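PDB 3NRF: ApaG protein, which is of unknown function but belongs to the DUF4354 family and folds almost wholly as beta-sheet and connecting loops. Local coordinates for residues B[30-35]-B[81-86]; B[3-8]-B[37-42]. One frame throughout, in Å; residues are numbered along the deposited sequence. Where two conformers were deposited one is given.

Interaction 1. Residues B[30-35]-B[81-86]; sequences AFKVRL and EGDAIF
Phe31 and Ala84 bond to each other twice, Phe31 N to Ala84 O and Ala84 N to Phe31 O, and Val33 and Gly82 repeat the pattern, with Val33 N donating to Gly82 O at 2.8 Å and Gly82 N to Val33 O. Ala30, Lys32 and Arg34 face Ile85, Asp83 and Glu81 in the alternating non-hydrogen-bonded pairs.

Two of these three pairs are charged; the third, Ala30 CB on Ile85 CG1, is apolar. Arg34 grips Glu81 side-on: NE and NH2 both donate to the single oxygen OE1, at 2.8 Å from NE, in the guanidinium plane but from one face of the carboxylate, whose plane is turned 28° from it. Bends of the Lys32 chain at chi2 and chi3 carry CD and CE past Asp83 OD1, and NZ lies 3.0 Å from both OD1 and OD2 in weak bonds of a salt bridge.

The other face is apolar and buried. The Phe31 and Phe86 side chains cross at about a right angle, ring planes 78° apart, with CD1 of Phe31 3.6 Å from CD1 of Phe86; Val33 CG2 touches Ala84 CB, and Leu62 of strand 59-65 packs on Ala84 and Phe86. This two-faced ladder is typical of central antiparallel strands with one side turned to a hydrophobic core.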
loop_
_atom_site.group_PDB
_atom_site.type_symbol
_atom_site.label_atom_id
_atom_site.label_comp_id
_atom_site.label_asym_id
_atom_site.label_seq_id
_atom_site.Cartn_x
_atom_site.Cartn_y
_atom_site.Cartn_z
ATOM N N ALA B 30 -10.366 -0.884 -6.430
ATOM C CA ALA B 30 -10.277 -1.202 -7.826
ATOM C C ALA B 30 -9.494 -2.469 -8.036
ATOM O O ALA B 30 -8.648 -2.802 -7.223
ATOM C CB ALA B 30 -9.594 -0.048 -8.612
ATOM N N PHE B 31 -9.829 -3.158 -9.121
ATOM C CA PHE B 31 -9.117 -4.306 -9.583
ATOM C C PHE B 31 -8.961 -4.236 -11.092
ATOM O O PHE B 31 -9.859 -3.747 -11.803
ATOM C CB PHE B 31 -9.890 -5.608 -9.329
ATOM C CG PHE B 31 -10.073 -5.962 -7.872
ATOM C CD1 PHE B 31 -11.085 -5.355 -7.128
ATOM C CD2 PHE B 31 -9.309 -6.915 -7.283
ATOM C CE1 PHE B 31 -11.291 -5.709 -5.816
ATOM C CE2 PHE B 31 -9.508 -7.250 -5.935
ATOM C CZ PHE B 31 -10.493 -6.648 -5.232
ATOM N N LYS B 32 -7.852 -4.776 -11.593
ATOM C CA LYS B 32 -7.775 -5.082 -13.024
ATOM C C LYS B 32 -8.174 -6.553 -13.133
ATOM O O LYS B 32 -7.657 -7.378 -12.360
ATOM C CB LYS B 32 -6.364 -4.882 -13.530
ATOM C CG LYS B 32 -6.185 -5.179 -15.021
ATOM C CD LYS B 32 -6.660 -4.081 -15.893
ATOM C CE LYS B 32 -5.685 -2.869 -15.854
ATOM N NZ LYS B 32 -6.313 -1.718 -16.568
ATOM N N VAL B 33 -9.111 -6.865 -14.032
ATOM C CA VAL B 33 -9.687 -8.172 -14.189
ATOM C C VAL B 33 -9.522 -8.657 -15.634
ATOM O O VAL B 33 -9.764 -7.889 -16.575
ATOM C CB VAL B 33 -11.216 -8.140 -13.852
ATOM C CG1 VAL B 33 -11.842 -9.506 -14.014
ATOM C CG2 VAL B 33 -11.447 -7.594 -12.437
ATOM N N ARG B 34 -9.202 -9.933 -15.801
ATOM C CA ARG B 34 -9.146 -10.567 -17.125
ATOM C C ARG B 34 -10.055 -11.783 -17.089
ATOM O O ARG B 34 -9.936 -12.617 -16.195
ATOM C CB ARG B 34 -7.736 -11.017 -17.507
ATOM C CG ARG B 34 -7.707 -11.649 -18.916
ATOM C CD ARG B 34 -6.314 -12.020 -19.379
ATOM N NE ARG B 34 -5.416 -10.868 -19.360
ATOM C CZ ARG B 34 -4.124 -10.933 -19.711
ATOM N NH1 ARG B 34 -3.598 -12.097 -20.052
ATOM N NH2 ARG B 34 -3.359 -9.849 -19.672
ATOM N N LEU B 35 -10.967 -11.892 -18.045
ATOM C CA LEU B 35 -11.825 -13.052 -18.147
ATOM C C LEU B 35 -11.285 -13.867 -19.303
ATOM O O LEU B 35 -11.073 -13.298 -20.377
ATOM C CB LEU B 35 -13.262 -12.651 -18.449
ATOM C CG LEU B 35 -13.849 -11.642 -17.472
ATOM C CD1 LEU B 35 -15.244 -11.299 -17.962
ATOM C CD2 LEU B 35 -13.865 -12.200 -16.021
ATOM N N GLU B 81 -10.360 -7.944 -20.914
ATOM C CA GLU B 81 -9.769 -7.399 -19.714
ATOM C C GLU B 81 -10.118 -5.943 -19.541
ATOM O O GLU B 81 -10.393 -5.221 -20.509
ATOM C CB GLU B 81 -8.256 -7.614 -19.745
ATOM C CG GLU B 81 -7.444 -6.864 -18.717
ATOM C CD GLU B 81 -5.941 -7.039 -18.893
ATOM O OE1 GLU B 81 -5.401 -8.151 -18.622
ATOM O OE2 GLU B 81 -5.293 -6.025 -19.270
ATOM N N GLY B 82 -10.175 -5.512 -18.287
ATOM C CA GLY B 82 -10.463 -4.123 -17.935
ATOM C C GLY B 82 -10.469 -3.920 -16.432
ATOM O O GLY B 82 -10.191 -4.831 -15.670
ATOM N N ASP B 83 -10.791 -2.719 -16.005
ATOM C CA ASP B 83 -10.905 -2.389 -14.581
ATOM C C ASP B 83 -12.319 -2.497 -14.061
ATOM O O ASP B 83 -13.288 -2.306 -14.799
ATOM C CB ASP B 83 -10.398 -0.988 -14.343
ATOM C CG ASP B 83 -8.936 -0.864 -14.755
ATOM O OD1 ASP B 83 -8.105 -1.585 -14.170
ATOM O OD2 ASP B 83 -8.630 -0.091 -15.679
ATOM N N ALA B 84 -12.420 -2.850 -12.787
ATOM C CA ALA B 84 -13.701 -3.001 -12.102
ATOM C C ALA B 84 -13.528 -2.410 -10.719
ATOM O O ALA B 84 -12.481 -2.648 -10.061
ATOM C CB ALA B 84 -14.081 -4.475 -12.007
ATOM N N ILE B 85 -14.475 -1.605 -10.262
ATOM C CA ILE B 85 -14.345 -0.968 -8.955
ATOM C C ILE B 85 -15.518 -1.358 -8.061
ATOM O O ILE B 85 -16.679 -1.166 -8.465
ATOM C CB ILE B 85 -14.275 0.594 -9.051
ATOM C CG1 ILE B 85 -13.104 1.036 -9.901
ATOM C CG2 ILE B 85 -14.128 1.190 -7.696
ATOM C CD1 ILE B 85 -13.011 2.581 -10.042
ATOM N N PHE B 86 -15.216 -1.894 -6.892
ATOM C CA PHE B 86 -16.181 -2.346 -5.917
ATOM C C PHE B 86 -16.231 -1.423 -4.735
ATOM O O PHE B 86 -15.266 -0.695 -4.452
ATOM C CB PHE B 86 -15.913 -3.802 -5.481
ATOM C CG PHE B 86 -15.870 -4.787 -6.633
ATOM C CD1 PHE B 86 -14.688 -4.990 -7.331
ATOM C CD2 PHE B 86 -17.021 -5.478 -7.060
ATOM C CE1 PHE B 86 -14.620 -5.862 -8.393
ATOM C CE2 PHE B 86 -16.944 -6.355 -8.141
ATOM C CZ PHE B 86 -15.735 -6.550 -8.793
#

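Interaction 2. Residues B[3-8]-B[37-42]; sequences APDAVM and NAAKSE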
loop_
_atom_site.group_PDB
_atom_site.type_symbol
_atom_site.label_atom_id
_atom_site.label_comp_id
_atom_site.label_asym_id
_atom_site.label_seq_id
_atom_site.Cartn_x
_atom_site.Cartn_y
_atom_site.Cartn_z
ATOM N N ALA B 3 -8.327 -28.005 -19.908
ATOM C CA ALA B 3 -8.804 -26.690 -19.388
ATOM C C ALA B 3 -10.261 -26.805 -18.914
ATOM O O ALA B 3 -11.055 -27.535 -19.518
ATOM C CB ALA B 3 -8.667 -25.617 -20.464
ATOM N N PRO B 4 -10.626 -26.078 -17.834
ATOM C CA PRO B 4 -12.010 -26.186 -17.321
ATOM C C PRO B 4 -13.075 -25.648 -18.295
ATOM O O PRO B 4 -12.794 -24.736 -19.093
ATOM C CB PRO B 4 -11.982 -25.375 -16.019
ATOM C CG PRO B 4 -10.788 -24.471 -16.135
ATOM C CD PRO B 4 -9.803 -25.130 -17.055
ATOM N N ASP B 5 -14.284 -26.213 -18.216
ATOM C CA ASP B 5 -15.409 -25.812 -19.080
ATOM C C ASP B 5 -16.118 -24.552 -18.527
ATOM O O ASP B 5 -17.359 -24.497 -18.453
ATOM C CB ASP B 5 -16.408 -26.976 -19.222
ATOM C CG ASP B 5 -17.474 -26.722 -20.290
ATOM O OD1 ASP B 5 -17.185 -26.042 -21.302
ATOM O OD2 ASP B 5 -18.607 -27.224 -20.120
ATOM N N ALA B 6 -15.322 -23.536 -18.183
ATOM C CA ALA B 6 -15.833 -22.315 -17.580
ATOM C C ALA B 6 -14.885 -21.121 -17.782
ATOM O O ALA B 6 -13.756 -21.227 -18.299
ATOM C CB ALA B 6 -16.065 -22.541 -16.109
ATOM N N VAL B 7 -15.367 -19.965 -17.372
ATOM C CA VAL B 7 -14.592 -18.742 -17.478
ATOM C C VAL B 7 -13.676 -18.595 -16.261
ATOM O O VAL B 7 -14.080 -18.732 -15.091
ATOM C CB VAL B 7 -15.516 -17.513 -17.684
ATOM C CG1 VAL B 7 -14.722 -16.184 -17.705
ATOM C CG2 VAL B 7 -16.331 -17.683 -18.986
HETATM N N MSE B 8 -12.419 -18.316 -16.557
HETATM C CA MSE B 8 -11.412 -18.080 -15.537
HETATM C C MSE B 8 -11.359 -16.577 -15.309
HETATM O O MSE B 8 -11.361 -15.764 -16.258
HETATM C CB MSE B 8 -10.076 -18.575 -15.989
HETATM C CG MSE B 8 -10.126 -19.963 -16.459
HETATM SE SE MSE B 8 -8.364 -20.652 -16.878
HETATM C CE MSE B 8 -7.473 -20.265 -15.230
ATOM N N ASN B 37 -12.002 -17.471 -21.435
ATOM C CA ASN B 37 -12.880 -18.615 -21.715
ATOM C C ASN B 37 -12.010 -19.789 -22.061
ATOM O O ASN B 37 -11.521 -19.891 -23.194
ATOM C CB ASN B 37 -13.912 -18.328 -22.832
ATOM C CG ASN B 37 -14.819 -19.547 -23.162
ATOM O OD1 ASN B 37 -14.660 -20.626 -22.611
ATOM N ND2 ASN B 37 -15.760 -19.357 -24.078
ATOM N N ALA B 38 -11.812 -20.679 -21.084
ATOM C CA ALA B 38 -10.969 -21.869 -21.255
ATOM C C ALA B 38 -11.652 -23.002 -22.033
ATOM O O ALA B 38 -10.980 -23.889 -22.564
ATOM C CB ALA B 38 -10.522 -22.380 -19.880
ATOM N N ALA B 39 -12.983 -22.971 -22.088
ATOM C CA ALA B 39 -13.775 -24.006 -22.770
ATOM C C ALA B 39 -13.652 -24.000 -24.288
ATOM O O ALA B 39 -13.125 -23.054 -24.890
ATOM C CB ALA B 39 -15.258 -23.876 -22.370
ATOM N N LYS B 40 -14.150 -25.073 -24.899
ATOM C CA LYS B 40 -14.141 -25.219 -26.348
ATOM C C LYS B 40 -15.411 -24.671 -26.999
ATOM O O LYS B 40 -15.558 -24.750 -28.217
ATOM C CB LYS B 40 -13.917 -26.686 -26.757
ATOM C CG LYS B 40 -12.477 -27.198 -26.607
ATOM C CD LYS B 40 -11.490 -26.361 -27.441
ATOM C CE LYS B 40 -10.117 -27.036 -27.612
ATOM N NZ LYS B 40 -10.164 -28.275 -28.458
ATOM N N SER B 41 -16.321 -24.124 -26.200
ATOM C CA SER B 41 -17.534 -23.506 -26.742
ATOM C C SER B 41 -17.734 -22.081 -26.228
ATOM O O SER B 41 -17.172 -21.688 -25.220
ATOM C CB SER B 41 -18.759 -24.338 -26.392
ATOM O OG SER B 41 -18.908 -24.422 -24.999
ATOM N N GLU B 42 -18.559 -21.321 -26.938
ATOM C CA GLU B 42 -18.887 -19.950 -26.552
ATOM C C GLU B 42 -19.757 -19.992 -25.290
ATOM O O GLU B 42 -20.598 -20.879 -25.146
ATOM C CB GLU B 42 -19.603 -19.268 -27.709
ATOM C CG GLU B 42 -19.901 -17.830 -27.507
ATOM C CD GLU B 42 -20.404 -17.169 -28.767
ATOM O OE1 GLU B 42 -20.627 -17.859 -29.810
ATOM O OE2 GLU B 42 -20.553 -15.934 -28.741
#
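At the start of the outermost strand of this chain's antiparallel sheet, the N-terminal lead into strand 7-21 lies against the loop that leaves strand 24-37, so that Ala38 and Ala39 pack against Ala3, Pro4 and Asp5 just beyond the last beta pair. That pair is Val7 with Asn37, antiparallel and non-hydrogen-bonded, their CA atoms 4.6 Å apart. Past it the ladder frays: Ala38 N still donates to Ala6 O, but the bond is long and weak at 3.4 Å. Asp5 is the centre of an inverse gamma turn, closed by a weak bond from Ala6 N to Pro4 O, which turns the chain just before strand 7-21 begins.

Ala38 does most of the touching. Its CB meets the carbonyl oxygen of Pro4 at 3.4 Å and the CB of Ala3 at 3.8 Å, while Pro4 CD and the selenium of Met8, a selenomethionine, lie a little farther from the same methyl. Pro4 and Met8 also pack on Val21 of the second subunit, and Met8 pairs with a strand of that chain in an antiparallel ladder that carries the sheet across the interface.

The loop is held in shape largely by Asn37. Its strongest polar partner is Leu74 O, in strand 73-74, to which ND2 donates; ND2 also donates to Ser41 O at 3.0 Å, with that oxygen close to the amide plane of Asn37 and the bond fairly straight at 164°. OD1 takes a weak bond from Ala39 N. The amide thus spans the turn and ties it to a neighbouring part of the chain. Across the contact, Asp5 CG is anti to its backbone N (chi1 -170°), and OD1 comes to 3.1 Å from the CB of Ala39.

The centre of interaction 1 is about 6 Å from the centre of the chain and that of interaction 2 about 18 Å, yet both draw on strand 24-37, which supplies 30-35 to the first and ends at Asn37 in the second. In interaction 1 it is bound to strand 79-88 by a regular ladder, with salt bridges on one face and a hydrophobic core on the other. In interaction 2, where it gives way to a loop, a single weak backbone bond and small methyl contacts replace that regularity, several residues are exposed, and a second subunit lies close by. The two contacts meet directly, Leu35 CB packing on Val7 CG1 at 3.9 Å, since strands 7-21 and 24-37 are neighbours in the same sheet.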